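Local coordinates for MarR family transcriptional regulator (PDB 5HLI), which acts as a redox-sensing transcriptional regulator of the MarR family, captured here in its disulfide form, and probably binds DNA as a homodimer, at the interface of chains A and B. Numbering follows the deposited sequence. Chains: chain A/B, MarR family transcriptional regulator.

Contact 1: the interface of chains A and B. Residues chain A 16-17, 20-21, 23-24; chain B 23, 26, 30, 41.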
# COMPACT_ATOMS: atom_id res chain seq x y z
N CYS A 16 10.39 7.52 0.52
CA CYS A 16 8.97 7.26 0.35
C CYS A 16 8.71 6.30 -0.80
O CYS A 16 7.77 5.50 -0.73
CB CYS A 16 8.22 8.58 0.13
SG CYS A 16 8.29 9.72 1.53
N PHE A 17 9.54 6.35 -1.84
CA PHE A 17 9.42 5.42 -2.96
C PHE A 17 9.61 3.98 -2.49
O PHE A 17 8.83 3.09 -2.83
CB PHE A 17 10.43 5.78 -4.05
CG PHE A 17 10.80 4.64 -4.95
CD1 PHE A 17 10.02 4.32 -6.05
CD2 PHE A 17 11.95 3.91 -4.72
CE1 PHE A 17 10.37 3.28 -6.88
CE2 PHE A 17 12.31 2.87 -5.55
CZ PHE A 17 11.52 2.55 -6.63
N TYR A 20 6.82 2.86 0.04
CA TYR A 20 5.61 2.51 -0.69
C TYR A 20 5.75 1.15 -1.35
O TYR A 20 4.85 0.31 -1.27
CB TYR A 20 5.30 3.59 -1.73
CG TYR A 20 3.99 3.40 -2.46
CD1 TYR A 20 2.95 2.67 -1.90
CD2 TYR A 20 3.79 3.95 -3.72
CE1 TYR A 20 1.75 2.51 -2.56
CE2 TYR A 20 2.59 3.79 -4.39
CZ TYR A 20 1.57 3.06 -3.81
OH TYR A 20 0.38 2.90 -4.47
N ASN A 21 6.88 0.91 -2.01
CA ASN A 21 7.06 -0.34 -2.75
C ASN A 21 7.03 -1.55 -1.82
O ASN A 21 6.50 -2.60 -2.19
CB ASN A 21 8.37 -0.29 -3.54
CG ASN A 21 8.22 0.42 -4.87
OD1 ASN A 21 7.16 0.95 -5.19
ND2 ASN A 21 9.29 0.43 -5.66
N SER A 23 5.45 -1.53 1.15
CA SER A 23 4.09 -1.60 1.68
C SER A 23 3.15 -2.30 0.70
O SER A 23 2.22 -2.99 1.12
CB SER A 23 3.56 -0.20 2.00
OG SER A 23 3.22 0.51 0.82
N ARG A 24 3.40 -2.15 -0.61
CA ARG A 24 2.60 -2.87 -1.59
C ARG A 24 2.86 -4.37 -1.54
O ARG A 24 1.96 -5.17 -1.85
CB ARG A 24 2.87 -2.34 -3.00
CG ARG A 24 2.49 -0.87 -3.18
CD ARG A 24 2.36 -0.50 -4.65
NE ARG A 24 3.63 -0.57 -5.36
CZ ARG A 24 3.79 -0.22 -6.63
NH1 ARG A 24 2.76 0.24 -7.33
NH2 ARG A 24 4.98 -0.32 -7.21
N SER B 23 0.09 1.35 2.57
CA SER B 23 -0.10 1.10 1.14
C SER B 23 -1.33 1.83 0.61
O SER B 23 -1.31 2.35 -0.51
CB SER B 23 -0.22 -0.40 0.88
OG SER B 23 -1.43 -0.93 1.39
N PHE B 26 -0.53 5.80 0.79
CA PHE B 26 0.41 6.20 -0.25
C PHE B 26 -0.30 6.38 -1.59
O PHE B 26 -0.07 7.36 -2.30
CB PHE B 26 1.53 5.17 -0.39
CG PHE B 26 2.81 5.58 0.30
CD1 PHE B 26 3.28 6.87 0.20
CD2 PHE B 26 3.53 4.66 1.04
CE1 PHE B 26 4.45 7.25 0.83
CE2 PHE B 26 4.70 5.03 1.68
CZ PHE B 26 5.17 6.32 1.57
N TYR B 30 -0.20 9.92 -3.54
CA TYR B 30 0.38 10.13 -4.86
C TYR B 30 -0.67 10.54 -5.88
O TYR B 30 -0.40 11.35 -6.77
CB TYR B 30 1.12 8.88 -5.33
CG TYR B 30 2.47 8.68 -4.67
CD1 TYR B 30 3.49 9.61 -4.84
CD2 TYR B 30 2.73 7.56 -3.89
CE1 TYR B 30 4.72 9.44 -4.24
CE2 TYR B 30 3.96 7.37 -3.29
CZ TYR B 30 4.95 8.32 -3.47
OH TYR B 30 6.18 8.13 -2.87
N TYR B 41 1.31 7.24 -10.93
CA TYR B 41 2.48 6.89 -10.12
C TYR B 41 3.53 6.17 -10.95
O TYR B 41 4.73 6.44 -10.82
CB TYR B 41 2.06 6.04 -8.93
CG TYR B 41 3.22 5.60 -8.07
CD1 TYR B 41 3.86 6.49 -7.22
CD2 TYR B 41 3.69 4.29 -8.12
CE1 TYR B 41 4.93 6.08 -6.44
CE2 TYR B 41 4.75 3.88 -7.34
CZ TYR B 41 5.37 4.78 -6.50
OH TYR B 41 6.43 4.37 -5.73

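Contact 2: the interface of chains A and B. Residues chain A 22-23, 26, 30, 136; chain B 15-16, 19, 22, 139, 143.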
# COMPACT_ATOMS: atom_id res chain seq x y z
N VAL A 22 7.59 -1.42 -0.62
CA VAL A 22 7.52 -2.54 0.31
C VAL A 22 6.14 -2.65 0.94
O VAL A 22 5.67 -3.76 1.23
CB VAL A 22 8.63 -2.43 1.38
CG1 VAL A 22 8.44 -1.21 2.25
CG2 VAL A 22 8.68 -3.69 2.23
N SER A 23 5.45 -1.53 1.15
CA SER A 23 4.09 -1.60 1.68
C SER A 23 3.15 -2.30 0.70
O SER A 23 2.22 -2.99 1.12
CB SER A 23 3.56 -0.20 2.00
OG SER A 23 3.22 0.51 0.82
N PHE A 26 3.64 -6.00 1.35
CA PHE A 26 2.84 -6.39 2.50
C PHE A 26 1.36 -6.48 2.14
O PHE A 26 0.66 -7.40 2.58
CB PHE A 26 3.04 -5.40 3.65
CG PHE A 26 4.32 -5.60 4.41
CD1 PHE A 26 4.51 -6.73 5.18
CD2 PHE A 26 5.32 -4.65 4.37
CE1 PHE A 26 5.68 -6.92 5.89
CE2 PHE A 26 6.50 -4.83 5.08
CZ PHE A 26 6.67 -5.97 5.85
N TYR A 30 -1.17 -9.70 2.42
CA TYR A 30 -2.47 -9.70 3.08
C TYR A 30 -3.56 -10.21 2.14
O TYR A 30 -4.36 -11.08 2.52
CB TYR A 30 -2.81 -8.30 3.57
CG TYR A 30 -2.42 -8.02 5.01
CD1 TYR A 30 -3.24 -8.43 6.06
CD2 TYR A 30 -1.25 -7.34 5.32
CE1 TYR A 30 -2.89 -8.17 7.37
CE2 TYR A 30 -0.90 -7.09 6.63
CZ TYR A 30 -1.72 -7.50 7.65
OH TYR A 30 -1.37 -7.25 8.96
N PHE A 136 6.95 3.28 9.49
CA PHE A 136 5.58 3.09 9.04
C PHE A 136 4.57 3.72 9.99
O PHE A 136 3.47 4.10 9.56
CB PHE A 136 5.29 1.60 8.85
CG PHE A 136 5.83 1.04 7.57
CD1 PHE A 136 5.33 1.45 6.35
CD2 PHE A 136 6.85 0.10 7.58
CE1 PHE A 136 5.83 0.95 5.16
CE2 PHE A 136 7.36 -0.41 6.40
CZ PHE A 136 6.84 0.01 5.19
N LEU B 15 3.20 -4.71 12.88
CA LEU B 15 4.01 -4.06 11.89
C LEU B 15 3.42 -4.19 10.50
O LEU B 15 3.34 -3.25 9.78
CB LEU B 15 5.43 -4.62 11.90
CG LEU B 15 6.31 -4.02 10.83
CD1 LEU B 15 6.23 -2.54 10.79
CD2 LEU B 15 7.73 -4.39 11.09
N CYS B 16 3.00 -5.39 10.16
CA CYS B 16 2.52 -5.63 8.81
C CYS B 16 1.19 -4.95 8.55
O CYS B 16 0.92 -4.54 7.41
CB CYS B 16 2.42 -7.13 8.56
SG CYS B 16 4.01 -7.96 8.68
N ALA B 19 2.01 -1.27 7.79
CA ALA B 19 2.43 -1.13 6.40
C ALA B 19 1.26 -1.33 5.45
O ALA B 19 1.17 -0.67 4.41
CB ALA B 19 3.55 -2.12 6.09
N VAL B 22 -0.42 1.85 5.26
CA VAL B 22 0.41 2.80 4.52
C VAL B 22 0.26 2.60 3.02
O VAL B 22 0.28 3.57 2.25
CB VAL B 22 1.88 2.69 4.98
CG1 VAL B 22 2.81 3.35 3.99
CG2 VAL B 22 2.04 3.32 6.36
N LEU B 139 13.26 -7.07 3.28
CA LEU B 139 11.83 -7.38 3.32
C LEU B 139 11.28 -7.61 1.92
O LEU B 139 10.40 -8.46 1.73
CB LEU B 139 11.07 -6.24 4.01
CG LEU B 139 11.22 -6.13 5.53
CD1 LEU B 139 10.69 -4.80 6.02
CD2 LEU B 139 10.51 -7.28 6.22
N LEU B 143 9.22 -11.00 1.26
CA LEU B 143 7.81 -10.86 0.95
C LEU B 143 7.48 -11.42 -0.43
O LEU B 143 6.44 -12.07 -0.61
CB LEU B 143 7.39 -9.39 1.04
CG LEU B 143 7.23 -8.83 2.45
CD1 LEU B 143 6.97 -7.32 2.42
CD2 LEU B 143 6.11 -9.55 3.19

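Contact 3: the interface of chains A and B. Residues chain A 13, 17; chain B 30, 44, 48, 112-113, 116-117.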
# COMPACT_ATOMS: atom_id res chain seq x y z
N ASN A 13 11.86 11.78 -1.82
CA ASN A 13 11.28 11.04 -2.93
C ASN A 13 11.80 9.61 -3.01
O ASN A 13 11.14 8.76 -3.61
CB ASN A 13 11.54 11.76 -4.25
CG ASN A 13 10.55 12.87 -4.52
OD1 ASN A 13 9.72 12.77 -5.42
ND2 ASN A 13 10.64 13.94 -3.74
N PHE A 17 9.54 6.35 -1.84
CA PHE A 17 9.42 5.42 -2.96
C PHE A 17 9.61 3.98 -2.49
O PHE A 17 8.83 3.09 -2.83
CB PHE A 17 10.43 5.78 -4.05
CG PHE A 17 10.80 4.64 -4.95
CD1 PHE A 17 10.02 4.32 -6.05
CD2 PHE A 17 11.95 3.91 -4.72
CE1 PHE A 17 10.37 3.28 -6.88
CE2 PHE A 17 12.31 2.87 -5.55
CZ PHE A 17 11.52 2.55 -6.63
N TYR B 30 -0.20 9.92 -3.54
CA TYR B 30 0.38 10.13 -4.86
C TYR B 30 -0.67 10.54 -5.88
O TYR B 30 -0.40 11.35 -6.77
CB TYR B 30 1.12 8.88 -5.33
CG TYR B 30 2.47 8.68 -4.67
CD1 TYR B 30 3.49 9.61 -4.84
CD2 TYR B 30 2.73 7.56 -3.89
CE1 TYR B 30 4.72 9.44 -4.24
CE2 TYR B 30 3.96 7.37 -3.29
CZ TYR B 30 4.95 8.32 -3.47
OH TYR B 30 6.18 8.13 -2.87
N TYR B 44 5.29 8.57 -13.04
CA TYR B 44 6.24 9.28 -12.18
C TYR B 44 7.50 8.46 -11.94
O TYR B 44 8.60 9.02 -11.86
CB TYR B 44 5.56 9.64 -10.86
CG TYR B 44 6.52 9.90 -9.72
CD1 TYR B 44 7.16 11.12 -9.58
CD2 TYR B 44 6.78 8.91 -8.77
CE1 TYR B 44 8.04 11.35 -8.53
CE2 TYR B 44 7.65 9.13 -7.73
CZ TYR B 44 8.28 10.35 -7.61
OH TYR B 44 9.15 10.57 -6.57
N LEU B 48 11.21 9.44 -12.72
CA LEU B 48 12.14 9.34 -11.60
C LEU B 48 13.49 8.79 -12.04
O LEU B 48 14.54 9.34 -11.69
CB LEU B 48 11.55 8.46 -10.50
CG LEU B 48 12.27 8.48 -9.15
CD1 LEU B 48 12.66 9.90 -8.78
CD2 LEU B 48 11.41 7.86 -8.07
N VAL B 112 8.00 18.56 -9.22
CA VAL B 112 7.46 17.25 -8.88
C VAL B 112 8.04 16.76 -7.56
O VAL B 112 7.31 16.28 -6.68
CB VAL B 112 7.74 16.24 -10.02
CG1 VAL B 112 7.38 14.83 -9.57
CG2 VAL B 112 6.95 16.64 -11.26
N PHE B 113 9.36 16.89 -7.39
CA PHE B 113 9.99 16.48 -6.14
C PHE B 113 9.42 17.24 -4.95
O PHE B 113 9.20 16.66 -3.88
CB PHE B 113 11.51 16.68 -6.22
CG PHE B 113 12.25 15.52 -6.83
CD1 PHE B 113 11.61 14.63 -7.67
CD2 PHE B 113 13.59 15.32 -6.54
CE1 PHE B 113 12.29 13.56 -8.22
CE2 PHE B 113 14.28 14.25 -7.09
CZ PHE B 113 13.63 13.37 -7.93
N ILE B 116 6.01 16.00 -3.84
CA ILE B 116 6.02 14.66 -3.25
C ILE B 116 6.78 14.63 -1.93
O ILE B 116 6.46 13.81 -1.06
CB ILE B 116 6.61 13.66 -4.26
CG1 ILE B 116 5.77 13.64 -5.54
CG2 ILE B 116 6.72 12.27 -3.67
CD1 ILE B 116 4.31 13.34 -5.29
N SER B 117 7.76 15.52 -1.74
CA SER B 117 8.69 15.41 -0.62
C SER B 117 8.01 15.52 0.74
O SER B 117 8.58 15.08 1.74
CB SER B 117 9.78 16.47 -0.73
OG SER B 117 9.21 17.77 -0.73

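Contact 4: the interface of chains A and B. Residues chain A 41, 136, 140; chain B 18, 21-22, 25.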
# COMPACT_ATOMS: atom_id res chain seq x y z
N TYR A 41 -10.76 -7.51 2.43
CA TYR A 41 -10.22 -6.55 3.38
C TYR A 41 -11.32 -5.97 4.26
O TYR A 41 -11.17 -5.88 5.48
CB TYR A 41 -9.48 -5.44 2.63
CG TYR A 41 -9.19 -4.22 3.48
CD1 TYR A 41 -8.38 -4.30 4.60
CD2 TYR A 41 -9.73 -2.98 3.15
CE1 TYR A 41 -8.11 -3.19 5.37
CE2 TYR A 41 -9.47 -1.86 3.92
CZ TYR A 41 -8.66 -1.97 5.03
OH TYR A 41 -8.40 -0.86 5.80
N PHE A 136 6.95 3.28 9.49
CA PHE A 136 5.58 3.09 9.04
C PHE A 136 4.57 3.72 9.99
O PHE A 136 3.47 4.10 9.56
CB PHE A 136 5.29 1.60 8.85
CG PHE A 136 5.83 1.04 7.57
CD1 PHE A 136 5.33 1.45 6.35
CD2 PHE A 136 6.85 0.10 7.58
CE1 PHE A 136 5.83 0.95 5.16
CE2 PHE A 136 7.36 -0.41 6.40
CZ PHE A 136 6.84 0.01 5.19
N GLU A 140 1.96 6.58 8.61
CA GLU A 140 0.53 6.54 8.90
C GLU A 140 0.02 7.90 9.36
O GLU A 140 -1.04 8.36 8.91
CB GLU A 140 0.24 5.48 9.97
CG GLU A 140 0.09 4.06 9.44
CD GLU A 140 -0.54 3.12 10.45
OE1 GLU A 140 0.20 2.51 11.25
OE2 GLU A 140 -1.79 3.02 10.46
N SER B 18 0.33 -2.06 9.96
CA SER B 18 0.72 -0.66 9.77
C SER B 18 1.15 -0.40 8.33
O SER B 18 0.70 0.56 7.70
CB SER B 18 1.85 -0.31 10.74
OG SER B 18 2.27 1.04 10.57
N ASN B 21 -1.85 -0.45 6.03
CA ASN B 21 -2.51 0.85 6.01
C ASN B 21 -1.74 1.84 5.14
O ASN B 21 -2.34 2.59 4.36
CB ASN B 21 -2.66 1.39 7.43
CG ASN B 21 -3.75 0.70 8.21
OD1 ASN B 21 -4.68 0.12 7.64
ND2 ASN B 21 -3.66 0.76 9.54
N VAL B 22 -0.42 1.85 5.26
CA VAL B 22 0.41 2.80 4.52
C VAL B 22 0.26 2.60 3.02
O VAL B 22 0.28 3.57 2.25
CB VAL B 22 1.88 2.69 4.98
CG1 VAL B 22 2.81 3.35 3.99
CG2 VAL B 22 2.04 3.32 6.36
N LEU B 25 -2.66 4.60 2.08
CA LEU B 25 -2.46 6.04 2.24
C LEU B 25 -1.52 6.59 1.17
O LEU B 25 -1.72 7.72 0.70
CB LEU B 25 -1.91 6.33 3.64
CG LEU B 25 -2.85 5.97 4.79
CD1 LEU B 25 -2.12 6.06 6.13
CD2 LEU B 25 -4.08 6.87 4.79
O HOH W 1 -7.26 -0.37 8.27

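Contact 1: the interface of chains A and B
A:Tyr20 is clasped by aromatic side chains of chain B, B:Phe26, B:Tyr30 and B:Tyr41, and most of what happens here is ring packing. Its CD2-CE2 edge points into the face of B:Tyr41, an edge-to-face pair with the planes 71° apart and the centroids 4.8 Å from each other. Within chain B, CE1 of B:Tyr41 in turn stands over the centre of the B:Tyr30 ring, while B:Tyr30 CE2 also touches A:Tyr20 CD2 at 3.5 Å.

The second kind of contact is mutual CH-pi packing. B:Phe26 CB sits over one face of A:Tyr20, 3.6 Å from the ring centroid but displaced toward the CD1-CE1 rim. In return A:Tyr20 CB lies over the B:Phe26 ring, also toward the rim, 3.8 Å from that centroid, as the two side chains run past each other in opposite senses. With CG anti to the backbone N (chi1 -174°), the A:Tyr20 ring is carried between B:Phe26 and B:Tyr41.

Polar groups make no bond across the patch. A:Ser23 OG donates to A:Tyr20 O at 2.7 Å, yet the same oxygen also packs against B:Ser23 CA and CB. The patch lies where the long N-terminal helices of both subunits pass each other, with helix 41-52 of chain B closing over A:Tyr20.

Contact 2: the interface of chains A and B
B:Ala19 and A:Phe26, the two residues with most surface buried here, touch directly: the alanine methyl CB meets A:Phe26 CD2 at 3.5 Å. The small side chain probably lets the helices come close, and its own carbonyl oxygen lies near A:Ser23 CB. The same methyl group also sits over the centre of the A:Phe136 ring, 3.9 Å from the centroid, and is thereby wedged between two phenylalanines of the other subunit.

A:Phe26 is enclosed on several sides. B:Leu143 drops CD1 onto the middle of one ring face, 3.5 Å from the centroid, with the two side chains crossing at about a right angle. B:Cys16 SG comes in from just beyond the rim, raised toward the opposite face, 3.4 Å from A:Phe26 CE1; with CG anti to the carbonyl carbon (chi1 -79°), the phenylalanine ring is carried between this sulfur and the leucine. Its tip, CZ, looks toward B:Leu139 CD2. B:Leu139 CB in turn packs on A:Val22 CG2, 3.9 Å away.

A:Phe136 takes B:Val22 CG1 at its edge, in the ring plane, while CG2 of that valine contacts CD1 at 3.8 Å. No N or O of one chain comes close enough to bond to the other, and the packing is mainly apolar. It forms part of the dimer core, where the N-terminal helix of each chain packs against both its counterpart and the C-terminal helix of the partner.

Contact 3: the interface of chains A and B
The carboxamide oxygen OD1 of A:Asn13 accepts a short hydrogen bond, 2.5 Å, from the phenol OH of B:Tyr44. The donor lies in the carbonyl plane, on a lone pair, at a C=O...O angle of 124°. In this MarR-family dimer the asparagine projects from helix 2-36 of chain A into a cleft between helices 41-52 and 109-117 of chain B, where it buries 101 Å² of surface.

The other end of the amide is held as well: A:Asn13 ND2 donates to the backbone carbonyl B:Phe113 O at 3.1 Å, fairly straight (162° at H). This acceptor sits close to the amide plane of the asparagine, so the two bonds together fix the flip of the amide and its rotation about chi2.

Apolar groups sandwich the polar tip, B:Phe113 on one side of the amide plane and B:Ile116 on the other. The ring of B:Phe113 stacks on the amide, their planes 26° apart; A:Asn13 CG stands over the ring face but displaced toward the rim, 3.8 Å from CD1. B:Ile116 comes at about a right angle, its CB 3.4 Å from A:Asn13 OD1 and its CG2 nearly as near.

One turn further along the same helix, A:Phe17 places CD1 4.3 Å from B:Leu48 CD2, a looser contact.

Contact 4: the interface of chains A and B
Helix 126-147 of chain A lies against the N-terminal helix 2-34 of chain B, and the start of helix 41-52 of chain A comes in from another side. A:Glu140 carries the contact. Its carboxylate spans two positions on the chain B helix: B:Ser18 OG donates to A:Glu140 OE1 at 2.6 Å, and B:Asn21 ND2 donates to A:Glu140 OE2 at 3.1 Å. Both donors meet the carboxylate from well out of its plane, by 40° at OE1 and 46° at OE2. Gripping each oxygen with its own donor should restrain the group's rotation, and the two N-H and O-H dipoles would be expected to stabilise a negative charge.

The serine hydroxyl reaches the glutamate because OG is anti to the backbone N (chi1 179°). B:Asn21 uses both ends of its amide. While ND2 faces the glutamate, B:Asn21 OD1 is 2.7 Å from water 1, and that water is 2.8 Å from A:Tyr41 OH, lying at the edge of the tyrosine ring in its plane. The water therefore extends the polar chain to a second helix of chain A.

Beneath the carboxylate the stem is apolar: A:Glu140 CG packs on B:Val22 CG2 at 3.7 Å, and B:Leu25 CD1 lies 3.9 Å from A:Glu140 CA. The site sits along the flank of the helical dimerisation region, where the C-terminal helix of one subunit runs beside the N-terminal helix of the other.

All four contacts draw on the N-terminal helices. Contact 1 is central, with its C-alpha centre about 10 Å from those of contacts 2, 3 and 4; it shares A:Ser23 with contact 2, and A:Phe17 and B:Tyr30 with contact 3. Contacts 2 and 4 are neighbours, about 8 Å apart, joined by A:Phe136 and B:Val22, whereas contact 3 lies about 20 Å from contact 2 and 18 Å from contact 4. Because the interface is two-fold symmetric, each has a twin. Cys16 belongs to contacts 1 and 2; these do not show which cysteines pair in this disulfide form, but a redox change there could shift the subunits.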